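Aromatic amino acid beta-eliminating lyase/threonine aldolase (Exiguobacterium sibiricum, PDB 3LWS) belongs to the beta-eliminating lyase family of fold-type I pyridoxal-phosphate proteins and carries that cofactor covalently bound. Local coordinates at residues G46-P51 against S239-I244; E53-D58 against Y249-R254; G315-L320 against C327-S332; L141-R146 against V151-S156. All coordinates share one frame; numbering follows the deposited sequence. Where two conformers were deposited one is given.

Contact 1 of 4, residues G46-P51 against S239-I244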
# COMPACT_ATOMS: atom_id res chain seq x y z
N GLY A 46 -3.34 12.09 11.69
CA GLY A 46 -2.73 13.37 11.41
C GLY A 46 -3.34 14.02 10.20
O GLY A 46 -4.52 13.78 9.85
N ALA A 47 -2.51 14.83 9.54
CA ALA A 47 -2.93 15.65 8.42
C ALA A 47 -3.37 14.79 7.24
O ALA A 47 -2.85 13.71 7.07
CB ALA A 47 -1.81 16.54 7.99
N ILE A 48 -4.32 15.32 6.46
CA ILE A 48 -4.77 14.79 5.18
C ILE A 48 -5.71 13.61 5.39
O ILE A 48 -6.88 13.67 5.00
CB ILE A 48 -3.57 14.43 4.19
CG1 ILE A 48 -2.71 15.65 3.85
CG2 ILE A 48 -4.09 13.90 2.90
CD1 ILE A 48 -1.48 15.31 2.94
N ILE A 49 -5.20 12.56 6.01
CA ILE A 49 -5.97 11.33 6.20
C ILE A 49 -7.22 11.53 7.10
O ILE A 49 -8.29 11.06 6.74
CB ILE A 49 -5.08 10.18 6.75
CG1 ILE A 49 -5.81 8.83 6.62
CG2 ILE A 49 -4.63 10.47 8.18
CD1 ILE A 49 -4.90 7.55 6.67
N GLU A 50 -7.10 12.25 8.22
CA GLU A 50 -8.28 12.43 9.10
C GLU A 50 -9.40 13.20 8.46
O GLU A 50 -10.51 12.74 8.51
CB GLU A 50 -7.96 12.99 10.49
CG GLU A 50 -7.15 12.04 11.29
CD GLU A 50 -7.00 12.40 12.76
OE1 GLU A 50 -8.03 12.60 13.42
OE2 GLU A 50 -5.84 12.40 13.24
N PRO A 51 -9.12 14.35 7.83
CA PRO A 51 -10.19 15.04 7.12
C PRO A 51 -10.80 14.23 5.94
O PRO A 51 -12.03 14.28 5.72
CB PRO A 51 -9.49 16.30 6.59
CG PRO A 51 -8.39 16.54 7.48
CD PRO A 51 -7.92 15.20 7.95
N SER A 239 3.06 7.15 5.20
CA SER A 239 2.53 8.21 4.32
C SER A 239 1.67 7.60 3.18
O SER A 239 2.18 6.96 2.28
CB SER A 239 3.67 9.03 3.69
OG SER A 239 4.40 9.80 4.62
N LEU A 240 0.35 7.77 3.28
CA LEU A 240 -0.58 7.39 2.24
C LEU A 240 -1.16 8.61 1.51
O LEU A 240 -2.09 8.44 0.70
CB LEU A 240 -1.72 6.56 2.83
CG LEU A 240 -1.47 5.10 3.18
CD1 LEU A 240 -2.72 4.51 3.83
CD2 LEU A 240 -1.09 4.27 1.97
N TYR A 241 -0.64 9.83 1.77
CA TYR A 241 -1.13 11.02 1.07
C TYR A 241 -1.04 10.91 -0.47
O TYR A 241 -1.96 11.35 -1.14
CB TYR A 241 -0.48 12.34 1.55
CG TYR A 241 1.00 12.53 1.25
CD1 TYR A 241 1.44 13.11 0.05
CD2 TYR A 241 1.96 12.17 2.17
CE1 TYR A 241 2.80 13.26 -0.24
CE2 TYR A 241 3.32 12.37 1.91
CZ TYR A 241 3.72 12.91 0.71
OH TYR A 241 5.04 13.11 0.50
N PRO A 242 0.04 10.30 -1.02
CA PRO A 242 0.09 10.28 -2.47
C PRO A 242 -1.17 9.68 -3.12
O PRO A 242 -1.57 10.13 -4.22
CB PRO A 242 1.35 9.45 -2.78
CG PRO A 242 2.19 9.59 -1.59
CD PRO A 242 1.18 9.55 -0.45
N TYR A 243 -1.80 8.73 -2.43
CA TYR A 243 -3.08 8.22 -2.87
C TYR A 243 -4.26 8.99 -2.35
O TYR A 243 -5.26 9.01 -3.03
CB TYR A 243 -3.27 6.76 -2.51
CG TYR A 243 -2.23 5.87 -3.10
CD1 TYR A 243 -2.12 5.70 -4.48
CD2 TYR A 243 -1.37 5.17 -2.29
CE1 TYR A 243 -1.15 4.87 -5.02
CE2 TYR A 243 -0.41 4.32 -2.82
CZ TYR A 243 -0.29 4.18 -4.18
OH TYR A 243 0.66 3.32 -4.71
N ILE A 244 -4.17 9.61 -1.17
CA ILE A 244 -5.34 10.33 -0.62
C ILE A 244 -5.61 11.66 -1.31
O ILE A 244 -6.75 11.99 -1.60
CB ILE A 244 -5.22 10.55 0.91
CG1 ILE A 244 -5.18 9.21 1.65
CG2 ILE A 244 -6.41 11.32 1.47
CD1 ILE A 244 -4.74 9.36 3.05

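Contact 2 of 4, residues E53-D58 against Y249-R254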
# COMPACT_ATOMS: atom_id res chain seq x y z
N GLU A 53 -11.02 10.95 5.72
CA GLU A 53 -11.80 9.89 6.30
C GLU A 53 -13.14 10.46 6.79
O GLU A 53 -14.18 9.90 6.52
CB GLU A 53 -10.99 9.19 7.39
CG GLU A 53 -9.90 8.24 6.87
CD GLU A 53 -9.13 7.46 7.97
OE1 GLU A 53 -9.25 7.78 9.19
OE2 GLU A 53 -8.42 6.51 7.60
N GLN A 54 -13.13 11.61 7.47
CA GLN A 54 -14.41 12.23 7.96
C GLN A 54 -15.33 12.61 6.79
O GLN A 54 -16.54 12.35 6.83
CB GLN A 54 -14.09 13.49 8.78
CG GLN A 54 -13.28 13.18 10.04
CD GLN A 54 -12.71 14.44 10.72
OE1 GLN A 54 -12.79 15.56 10.18
NE2 GLN A 54 -12.14 14.26 11.92
N LYS A 55 -14.75 13.22 5.77
CA LYS A 55 -15.43 13.56 4.54
C LYS A 55 -16.24 12.39 3.98
O LYS A 55 -17.45 12.51 3.74
CB LYS A 55 -14.41 14.05 3.48
CG LYS A 55 -15.01 14.37 2.13
CD LYS A 55 -14.01 15.05 1.24
CE LYS A 55 -14.66 15.46 -0.08
NZ LYS A 55 -13.76 16.19 -1.00
N PHE A 56 -15.56 11.26 3.81
CA PHE A 56 -16.20 10.10 3.27
C PHE A 56 -16.99 9.30 4.30
O PHE A 56 -17.91 8.62 3.91
CB PHE A 56 -15.22 9.27 2.46
CG PHE A 56 -14.95 9.89 1.14
CD1 PHE A 56 -15.82 9.71 0.10
CD2 PHE A 56 -13.92 10.80 0.99
CE1 PHE A 56 -15.61 10.34 -1.10
CE2 PHE A 56 -13.72 11.45 -0.20
CZ PHE A 56 -14.56 11.23 -1.24
N ALA A 57 -16.72 9.41 5.59
CA ALA A 57 -17.73 8.92 6.55
C ALA A 57 -19.07 9.66 6.28
O ALA A 57 -20.11 9.06 6.20
CB ALA A 57 -17.29 9.08 7.97
N ASP A 58 -18.99 10.97 6.07
CA ASP A 58 -20.17 11.79 5.79
C ASP A 58 -20.82 11.44 4.48
O ASP A 58 -22.03 11.35 4.42
CB ASP A 58 -19.79 13.27 5.73
CG ASP A 58 -19.55 13.88 7.08
OD1 ASP A 58 -19.86 13.25 8.13
OD2 ASP A 58 -19.05 15.03 7.10
N TYR A 249 -8.85 14.63 -5.18
CA TYR A 249 -8.84 15.42 -6.42
C TYR A 249 -9.69 14.82 -7.52
O TYR A 249 -10.44 15.56 -8.18
CB TYR A 249 -7.42 15.61 -6.97
CG TYR A 249 -7.35 16.41 -8.26
CD1 TYR A 249 -7.10 17.77 -8.25
CD2 TYR A 249 -7.49 15.79 -9.50
CE1 TYR A 249 -7.06 18.51 -9.43
CE2 TYR A 249 -7.43 16.55 -10.71
CZ TYR A 249 -7.21 17.90 -10.64
OH TYR A 249 -7.13 18.63 -11.79
N TYR A 250 -9.54 13.51 -7.79
CA TYR A 250 -10.35 12.90 -8.89
C TYR A 250 -11.79 12.74 -8.47
O TYR A 250 -12.69 12.79 -9.30
CB TYR A 250 -9.68 11.63 -9.45
CG TYR A 250 -8.44 12.04 -10.19
CD1 TYR A 250 -8.52 12.72 -11.41
CD2 TYR A 250 -7.17 11.81 -9.67
CE1 TYR A 250 -7.41 13.13 -12.06
CE2 TYR A 250 -6.05 12.22 -10.34
CZ TYR A 250 -6.17 12.90 -11.51
OH TYR A 250 -5.05 13.29 -12.18
N TYR A 251 -12.01 12.57 -7.16
CA TYR A 251 -13.37 12.60 -6.64
C TYR A 251 -14.02 13.97 -6.92
O TYR A 251 -15.09 14.03 -7.53
CB TYR A 251 -13.43 12.26 -5.14
CG TYR A 251 -14.82 12.41 -4.58
CD1 TYR A 251 -15.77 11.41 -4.75
CD2 TYR A 251 -15.21 13.59 -3.93
CE1 TYR A 251 -17.06 11.55 -4.26
CE2 TYR A 251 -16.51 13.74 -3.44
CZ TYR A 251 -17.43 12.72 -3.61
OH TYR A 251 -18.71 12.85 -3.13
N GLU A 252 -13.37 15.05 -6.50
CA GLU A 252 -13.96 16.37 -6.74
C GLU A 252 -14.13 16.61 -8.23
O GLU A 252 -15.20 17.09 -8.65
CB GLU A 252 -13.14 17.48 -6.06
CG GLU A 252 -13.24 17.42 -4.57
CD GLU A 252 -14.67 17.60 -4.06
OE1 GLU A 252 -15.43 18.39 -4.67
OE2 GLU A 252 -15.03 16.94 -3.07
N LEU A 253 -13.16 16.17 -9.04
CA LEU A 253 -13.23 16.33 -10.50
C LEU A 253 -14.38 15.59 -11.17
O LEU A 253 -15.02 16.12 -12.07
CB LEU A 253 -11.92 15.89 -11.16
CG LEU A 253 -11.74 16.13 -12.68
CD1 LEU A 253 -11.45 17.63 -12.98
CD2 LEU A 253 -10.61 15.25 -13.24
N ARG A 254 -14.68 14.37 -10.73
CA ARG A 254 -15.57 13.52 -11.51
C ARG A 254 -16.87 13.12 -10.83
O ARG A 254 -17.68 12.44 -11.46
CB ARG A 254 -14.80 12.28 -11.98
CG ARG A 254 -13.69 12.58 -12.98
CD ARG A 254 -13.09 11.34 -13.59
NE ARG A 254 -12.04 11.69 -14.56
CZ ARG A 254 -10.73 11.43 -14.43
NH1 ARG A 254 -10.25 10.77 -13.38
NH2 ARG A 254 -9.87 11.82 -15.38

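Contact 3 of 4, residues G315-L320 against C327-S332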
# COMPACT_ATOMS: atom_id res chain seq x y z
N GLY A 315 -9.98 3.85 -30.52
CA GLY A 315 -10.03 2.59 -29.73
C GLY A 315 -11.42 2.16 -29.29
O GLY A 315 -12.04 2.80 -28.43
N PHE A 316 -11.95 1.09 -29.89
CA PHE A 316 -13.23 0.47 -29.46
C PHE A 316 -13.00 -0.64 -28.43
O PHE A 316 -13.75 -0.76 -27.46
CB PHE A 316 -14.00 -0.14 -30.63
CG PHE A 316 -14.45 0.87 -31.65
CD1 PHE A 316 -13.59 1.28 -32.67
CD2 PHE A 316 -15.72 1.40 -31.59
CE1 PHE A 316 -14.00 2.22 -33.61
CE2 PHE A 316 -16.14 2.34 -32.51
CZ PHE A 316 -15.28 2.75 -33.52
N VAL A 317 -11.95 -1.43 -28.65
CA VAL A 317 -11.70 -2.71 -27.96
C VAL A 317 -10.20 -2.86 -27.76
O VAL A 317 -9.44 -2.87 -28.73
CB VAL A 317 -12.21 -3.89 -28.81
CG1 VAL A 317 -11.90 -5.29 -28.17
CG2 VAL A 317 -13.70 -3.73 -29.06
N GLY A 318 -9.77 -2.94 -26.52
CA GLY A 318 -8.35 -3.07 -26.19
C GLY A 318 -7.82 -4.48 -25.97
O GLY A 318 -6.61 -4.68 -26.00
N TYR A 319 -8.72 -5.43 -25.78
CA TYR A 319 -8.36 -6.82 -25.55
C TYR A 319 -9.65 -7.65 -25.71
O TYR A 319 -10.72 -7.12 -25.48
CB TYR A 319 -7.82 -6.97 -24.13
CG TYR A 319 -8.91 -6.81 -23.11
CD1 TYR A 319 -9.26 -5.56 -22.62
CD2 TYR A 319 -9.66 -7.93 -22.66
CE1 TYR A 319 -10.31 -5.41 -21.67
CE2 TYR A 319 -10.70 -7.79 -21.74
CZ TYR A 319 -11.02 -6.52 -21.25
OH TYR A 319 -12.08 -6.39 -20.35
N LEU A 320 -9.52 -8.93 -26.06
CA LEU A 320 -10.63 -9.89 -26.04
C LEU A 320 -10.37 -11.08 -25.08
O LEU A 320 -9.23 -11.42 -24.82
CB LEU A 320 -10.88 -10.42 -27.45
CG LEU A 320 -11.41 -9.40 -28.47
CD1 LEU A 320 -11.07 -9.93 -29.90
CD2 LEU A 320 -12.90 -9.14 -28.27
N CYS A 327 -16.35 -14.07 -27.97
CA CYS A 327 -15.28 -13.44 -27.20
C CYS A 327 -15.79 -12.11 -26.68
O CYS A 327 -16.71 -11.52 -27.25
CB CYS A 327 -14.02 -13.22 -28.05
SG CYS A 327 -14.30 -12.46 -29.63
N SER A 328 -15.18 -11.65 -25.61
CA SER A 328 -15.78 -10.59 -24.80
C SER A 328 -14.76 -9.57 -24.37
O SER A 328 -13.58 -9.88 -24.22
CB SER A 328 -16.37 -11.22 -23.53
OG SER A 328 -17.01 -10.26 -22.73
N THR A 329 -15.22 -8.33 -24.22
CA THR A 329 -14.41 -7.29 -23.61
C THR A 329 -15.31 -6.42 -22.75
O THR A 329 -16.54 -6.41 -22.90
CB THR A 329 -13.69 -6.44 -24.64
OG1 THR A 329 -12.60 -5.75 -24.00
CG2 THR A 329 -14.66 -5.40 -25.29
N GLU A 330 -14.69 -5.71 -21.83
CA GLU A 330 -15.45 -4.86 -20.89
C GLU A 330 -15.27 -3.37 -21.27
O GLU A 330 -14.17 -2.90 -21.47
CB GLU A 330 -14.98 -5.13 -19.47
CG GLU A 330 -15.68 -4.30 -18.40
CD GLU A 330 -15.26 -4.71 -17.00
OE1 GLU A 330 -15.70 -5.78 -16.52
OE2 GLU A 330 -14.48 -3.96 -16.40
N ILE A 331 -16.37 -2.65 -21.37
CA ILE A 331 -16.35 -1.20 -21.67
C ILE A 331 -16.79 -0.48 -20.41
O ILE A 331 -17.85 -0.78 -19.89
CB ILE A 331 -17.39 -0.86 -22.77
CG1 ILE A 331 -17.12 -1.63 -24.08
CG2 ILE A 331 -17.46 0.66 -22.99
CD1 ILE A 331 -15.73 -1.50 -24.66
N SER A 332 -15.99 0.46 -19.92
CA SER A 332 -16.43 1.36 -18.83
C SER A 332 -16.26 2.81 -19.32
O SER A 332 -15.15 3.22 -19.63
CB SER A 332 -15.59 1.13 -17.58
OG SER A 332 -15.81 -0.19 -17.04
O HOH W 1 -11.88 -2.95 -24.08

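Contact 4 of 4, residues L141-R146 against V151-S156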
# COMPACT_ATOMS: atom_id res chain seq x y z
N LEU A 141 -22.67 -7.96 -1.05
CA LEU A 141 -23.22 -7.62 -2.35
C LEU A 141 -22.25 -6.68 -3.04
O LEU A 141 -21.61 -5.88 -2.38
CB LEU A 141 -24.55 -6.93 -2.21
CG LEU A 141 -25.68 -7.75 -1.60
CD1 LEU A 141 -26.88 -6.85 -1.37
CD2 LEU A 141 -26.00 -8.94 -2.51
N GLU A 142 -22.16 -6.80 -4.36
CA GLU A 142 -21.36 -5.94 -5.24
C GLU A 142 -22.29 -5.21 -6.24
O GLU A 142 -22.96 -5.84 -7.06
CB GLU A 142 -20.37 -6.81 -6.02
CG GLU A 142 -19.38 -6.10 -6.90
CD GLU A 142 -18.68 -7.04 -7.89
OE1 GLU A 142 -18.23 -8.14 -7.48
OE2 GLU A 142 -18.54 -6.64 -9.08
N LEU A 143 -22.36 -3.89 -6.14
CA LEU A 143 -23.26 -3.11 -6.97
C LEU A 143 -22.48 -2.26 -8.00
O LEU A 143 -21.76 -1.31 -7.60
CB LEU A 143 -24.13 -2.21 -6.08
CG LEU A 143 -25.01 -2.90 -5.04
CD1 LEU A 143 -25.57 -1.86 -4.09
CD2 LEU A 143 -26.13 -3.68 -5.70
N PRO A 144 -22.61 -2.59 -9.30
CA PRO A 144 -23.32 -3.72 -9.91
C PRO A 144 -22.40 -4.95 -9.97
O PRO A 144 -21.21 -4.84 -9.57
CB PRO A 144 -23.55 -3.24 -11.34
CG PRO A 144 -22.31 -2.48 -11.65
CD PRO A 144 -21.86 -1.85 -10.33
N GLN A 145 -22.93 -6.05 -10.50
CA GLN A 145 -22.14 -7.31 -10.65
C GLN A 145 -21.34 -7.24 -11.90
O GLN A 145 -21.77 -7.64 -12.99
CB GLN A 145 -23.02 -8.55 -10.64
CG GLN A 145 -22.30 -9.84 -10.25
CD GLN A 145 -22.05 -9.94 -8.76
OE1 GLN A 145 -22.98 -10.02 -7.96
NE2 GLN A 145 -20.78 -9.94 -8.39
N ARG A 146 -20.12 -6.75 -11.74
CA ARG A 146 -19.32 -6.35 -12.86
C ARG A 146 -18.96 -7.52 -13.78
O ARG A 146 -18.91 -7.36 -15.01
CB ARG A 146 -18.09 -5.65 -12.29
CG ARG A 146 -16.98 -5.46 -13.20
CD ARG A 146 -15.93 -6.58 -13.13
NE ARG A 146 -14.83 -6.07 -13.89
CZ ARG A 146 -13.65 -5.69 -13.41
NH1 ARG A 146 -13.33 -5.89 -12.16
NH2 ARG A 146 -12.75 -5.19 -14.25
N VAL A 151 -24.85 -5.71 -13.82
CA VAL A 151 -26.27 -5.85 -13.57
C VAL A 151 -26.49 -5.63 -12.07
O VAL A 151 -25.61 -5.99 -11.27
CB VAL A 151 -26.67 -7.28 -13.99
CG1 VAL A 151 -28.11 -7.61 -13.60
CG2 VAL A 151 -26.41 -7.45 -15.51
N ALA A 152 -27.61 -5.06 -11.67
CA ALA A 152 -27.85 -4.79 -10.24
C ALA A 152 -29.31 -4.91 -9.92
O ALA A 152 -30.15 -4.75 -10.80
CB ALA A 152 -27.34 -3.42 -9.85
N PRO A 153 -29.63 -5.23 -8.67
CA PRO A 153 -31.04 -5.35 -8.34
C PRO A 153 -31.68 -3.95 -8.20
O PRO A 153 -30.96 -2.97 -8.09
CB PRO A 153 -31.04 -6.14 -7.03
CG PRO A 153 -29.65 -6.13 -6.52
CD PRO A 153 -28.74 -5.70 -7.60
N ALA A 154 -33.01 -3.89 -8.27
CA ALA A 154 -33.76 -2.65 -8.06
C ALA A 154 -33.53 -2.15 -6.64
O ALA A 154 -33.23 -2.94 -5.74
CB ALA A 154 -35.25 -2.88 -8.30
N PHE A 155 -33.65 -0.84 -6.42
CA PHE A 155 -33.45 -0.29 -5.08
C PHE A 155 -34.36 -0.95 -4.02
O PHE A 155 -33.94 -1.17 -2.90
CB PHE A 155 -33.66 1.22 -5.06
CG PHE A 155 -33.49 1.84 -3.68
CD1 PHE A 155 -32.22 2.11 -3.18
CD2 PHE A 155 -34.59 2.11 -2.89
CE1 PHE A 155 -32.04 2.67 -1.89
CE2 PHE A 155 -34.42 2.68 -1.59
CZ PHE A 155 -33.14 2.93 -1.11
N SER A 156 -35.60 -1.24 -4.38
CA SER A 156 -36.54 -1.86 -3.43
C SER A 156 -36.10 -3.28 -3.06
O SER A 156 -36.32 -3.71 -1.94
CB SER A 156 -37.97 -1.89 -3.98
OG SER A 156 -38.15 -2.97 -4.87
O HOH W 2 -25.70 -6.59 -8.22

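Contact 1 of 4, residues G46-P51 against S239-I244
Ile48 and Ile49 meet Tyr241 and Ile244 through carbon atoms alone, at the start of helix 49-60 and of helix 241-254. The closest approach is made by the end of Ile48, whose CD1 lies 3.4 Å from CB of Tyr241, at the root of that side chain. The tyrosine ring leads away from the contact, because CG sits between the backbone N and the carbonyl carbon (chi1 68°). CD of the following Pro242 lies over one ring face, toward its rim.

The second branch of Ile48 serves the next turn: CG2 touches CG2 of Ile244 at 3.8 Å, so the two methyl groups of this isoleucine reach two different residues of helix 241-254. Ile244 in turn divides its branches, and its CD1 lies 3.8 Å from CG1 of Ile49.

Ile48 itself is the N-cap residue of its helix and has a positive phi of 78°, unusual for a branched residue. Just before it, Gly46 N is bonded to Glu50 OE2 at 3.0 Å, a side-chain bond that ties the turn to the first residues of the helix. Phe67 of strand 64-68 also packs on Ile244, and Asn23 of the second subunit on Tyr241. The direct contact between the two helix starts is therefore apolar, made by isoleucine branches and the tyrosine CB, and carries no directional bond.

Contact 2 of 4, residues E53-D58 against Y249-R254
Two helices of this pyridoxal-phosphate fold, 49-60 and 241-254, are bridged here by long side chains: an aromatic pair and, beside it, a salt bridge span the distance between them. The axes of the short segments approach no closer than 13.4 Å, at an angle of 39°, so the backbones stay well apart.

Phe56 and Tyr251 form a T-shaped stack. The edge of the phenylalanine points at the tyrosine, with CZ of Phe56 over the centre of the Tyr251 ring and 3.6 Å from its CG. The ring centroids are 4.7 Å apart and the planes stand at 79°. The first torsion of Tyr251 (chi1 175°) sets CG opposite the backbone N and carries the ring toward Phe56, while the ring's rotation about CB-CG turns a face to the incoming edge.

Beside the rings, Lys55 runs fully extended from its own helix, and its NZ donates to OE2 of Glu252 in a salt bridge modelled at 2.5 Å, a length that is doubtfully short. The ammonium group arrives on the anti side of that oxygen, somewhat out of the carboxylate plane. Glu252 comes from the opposite direction and is bent at chi2. Asp248 is a second anionic partner of Lys55, so the lysine probably has its charge shared between two carboxylates, at the more exposed side of the contact.

Phe56 also meets the rings of Phe52 and Phe204, and Leu208 lies against Tyr251. Strand 64-68 packs on helix 49-60 through Glu53 and Ala57, while helix 24-31 lies against Tyr249 and Tyr250 of helix 241-254.

Contact 3 of 4, residues G315-L320 against C327-S332
The side chain of Thr329 meets both the backbone carbonyl and the ring of Tyr319, and with Leu320 these two residues carry much of the buried surface. The hydroxyl of Thr329 donates from OG1 to O of Tyr319 at 2.8 Å, and the same atom lies over one face of the Tyr319 ring, offset toward its rim. The tyrosine thus folds back over the threonine, with CG placed between its backbone N and carbonyl carbon (chi1 70°). The ring's far end reaches the next residue of the strand, where Glu330 N donates to Tyr319 OH at 3.1 Å with a bent N-H angle of 140°.

A water adds to the grip on the threonine: it donates to Thr329 OG1 at 2.9 Å and accepts from Gly318 N at 3.2 Å. On the apolar side of Thr329, its CG2 lies 4.0 Å from CG1 of Val317.

Leu320 fills the other end. Its CD2 packs on SG of Cys327 at 3.9 Å, while its CA approaches O of Ser328 at 3.5 Å in a CA-H...O contact. Leu5 of helix 4-10 and Ala298 of helix 298-312 also touch Leu320. The carboxylate of Glu330 binds Arg146 and His291.

Strands 321-322 and 326-332 form a beta hairpin at the edge of the four-stranded antiparallel sheet, and residues 315-320 are the lead-in to its first strand, lying along the second.

Contact 4 of 4, residues L141-R146 against V151-S156
This contact closes a short loop at the end of strand 138-142, within the beta-alpha-beta unit that runs on through helix 155-167 to strand 171-176. The chain leaves the strand through Leu143, Pro144 and Gln145 and comes back past them as Val151, Ala152 and Pro153 before entering the helix. Within the first arm, Arg146 N is bonded to Glu142 OE2 at 3.1 Å, met from above the carboxylate plane.

One backbone bond joins the two arms: Gln145 N donates to Val151 O at 2.8 Å, and its N-H angle of 177° makes it nearly straight. The same carbonyl receives a water at 3.1 Å from Val151 O, and that water also donates to Glu142 O, so a single molecule connects the strand end to the returning arm. CB of Pro144 comes within 3.4 Å of Val151 O as well, and the peptide bond before this proline is cis.

Around the polar centre the fit is apolar. CB of Ala152 lies 4.1 Å from CB of Pro144. Leu143 meets Pro153 at about a right angle, with CD2 of Leu143 3.8 Å from CD of Pro153; its side chain reaches across because CG stands opposite the carbonyl carbon (chi1 -60°). Met182 and Tyr186 of helix 179-186 also touch this cluster, and Leu158 of helix 155-167 packs on both Leu143 and Pro153.

Val151 O is gripped by a backbone N-H and a water, whereas Val151 N is buried with no partner in the model, so the polar pairing of this residue is one-sided.

Overall arrangement
From the N terminus, the chain enters helix 49-60, whose start belongs to contact 1 and whose later turns belong to contact 2. Both close long loops with helix 241-254, and their segments alternate along the chain, so the two contacts cross and join one helix pair at two levels, with centres about 12 Å apart. Contact 4 is nested inside both loops and closes the short connection from strand 138-142 of the seven-stranded sheet to helix 155-167. Contact 3 follows in series, closing a short loop in the four-stranded antiparallel sheet. Contacts 3 and 4 touch through the salt bridge of Arg146 NE with Glu330 OE1, linking the two sheet regions.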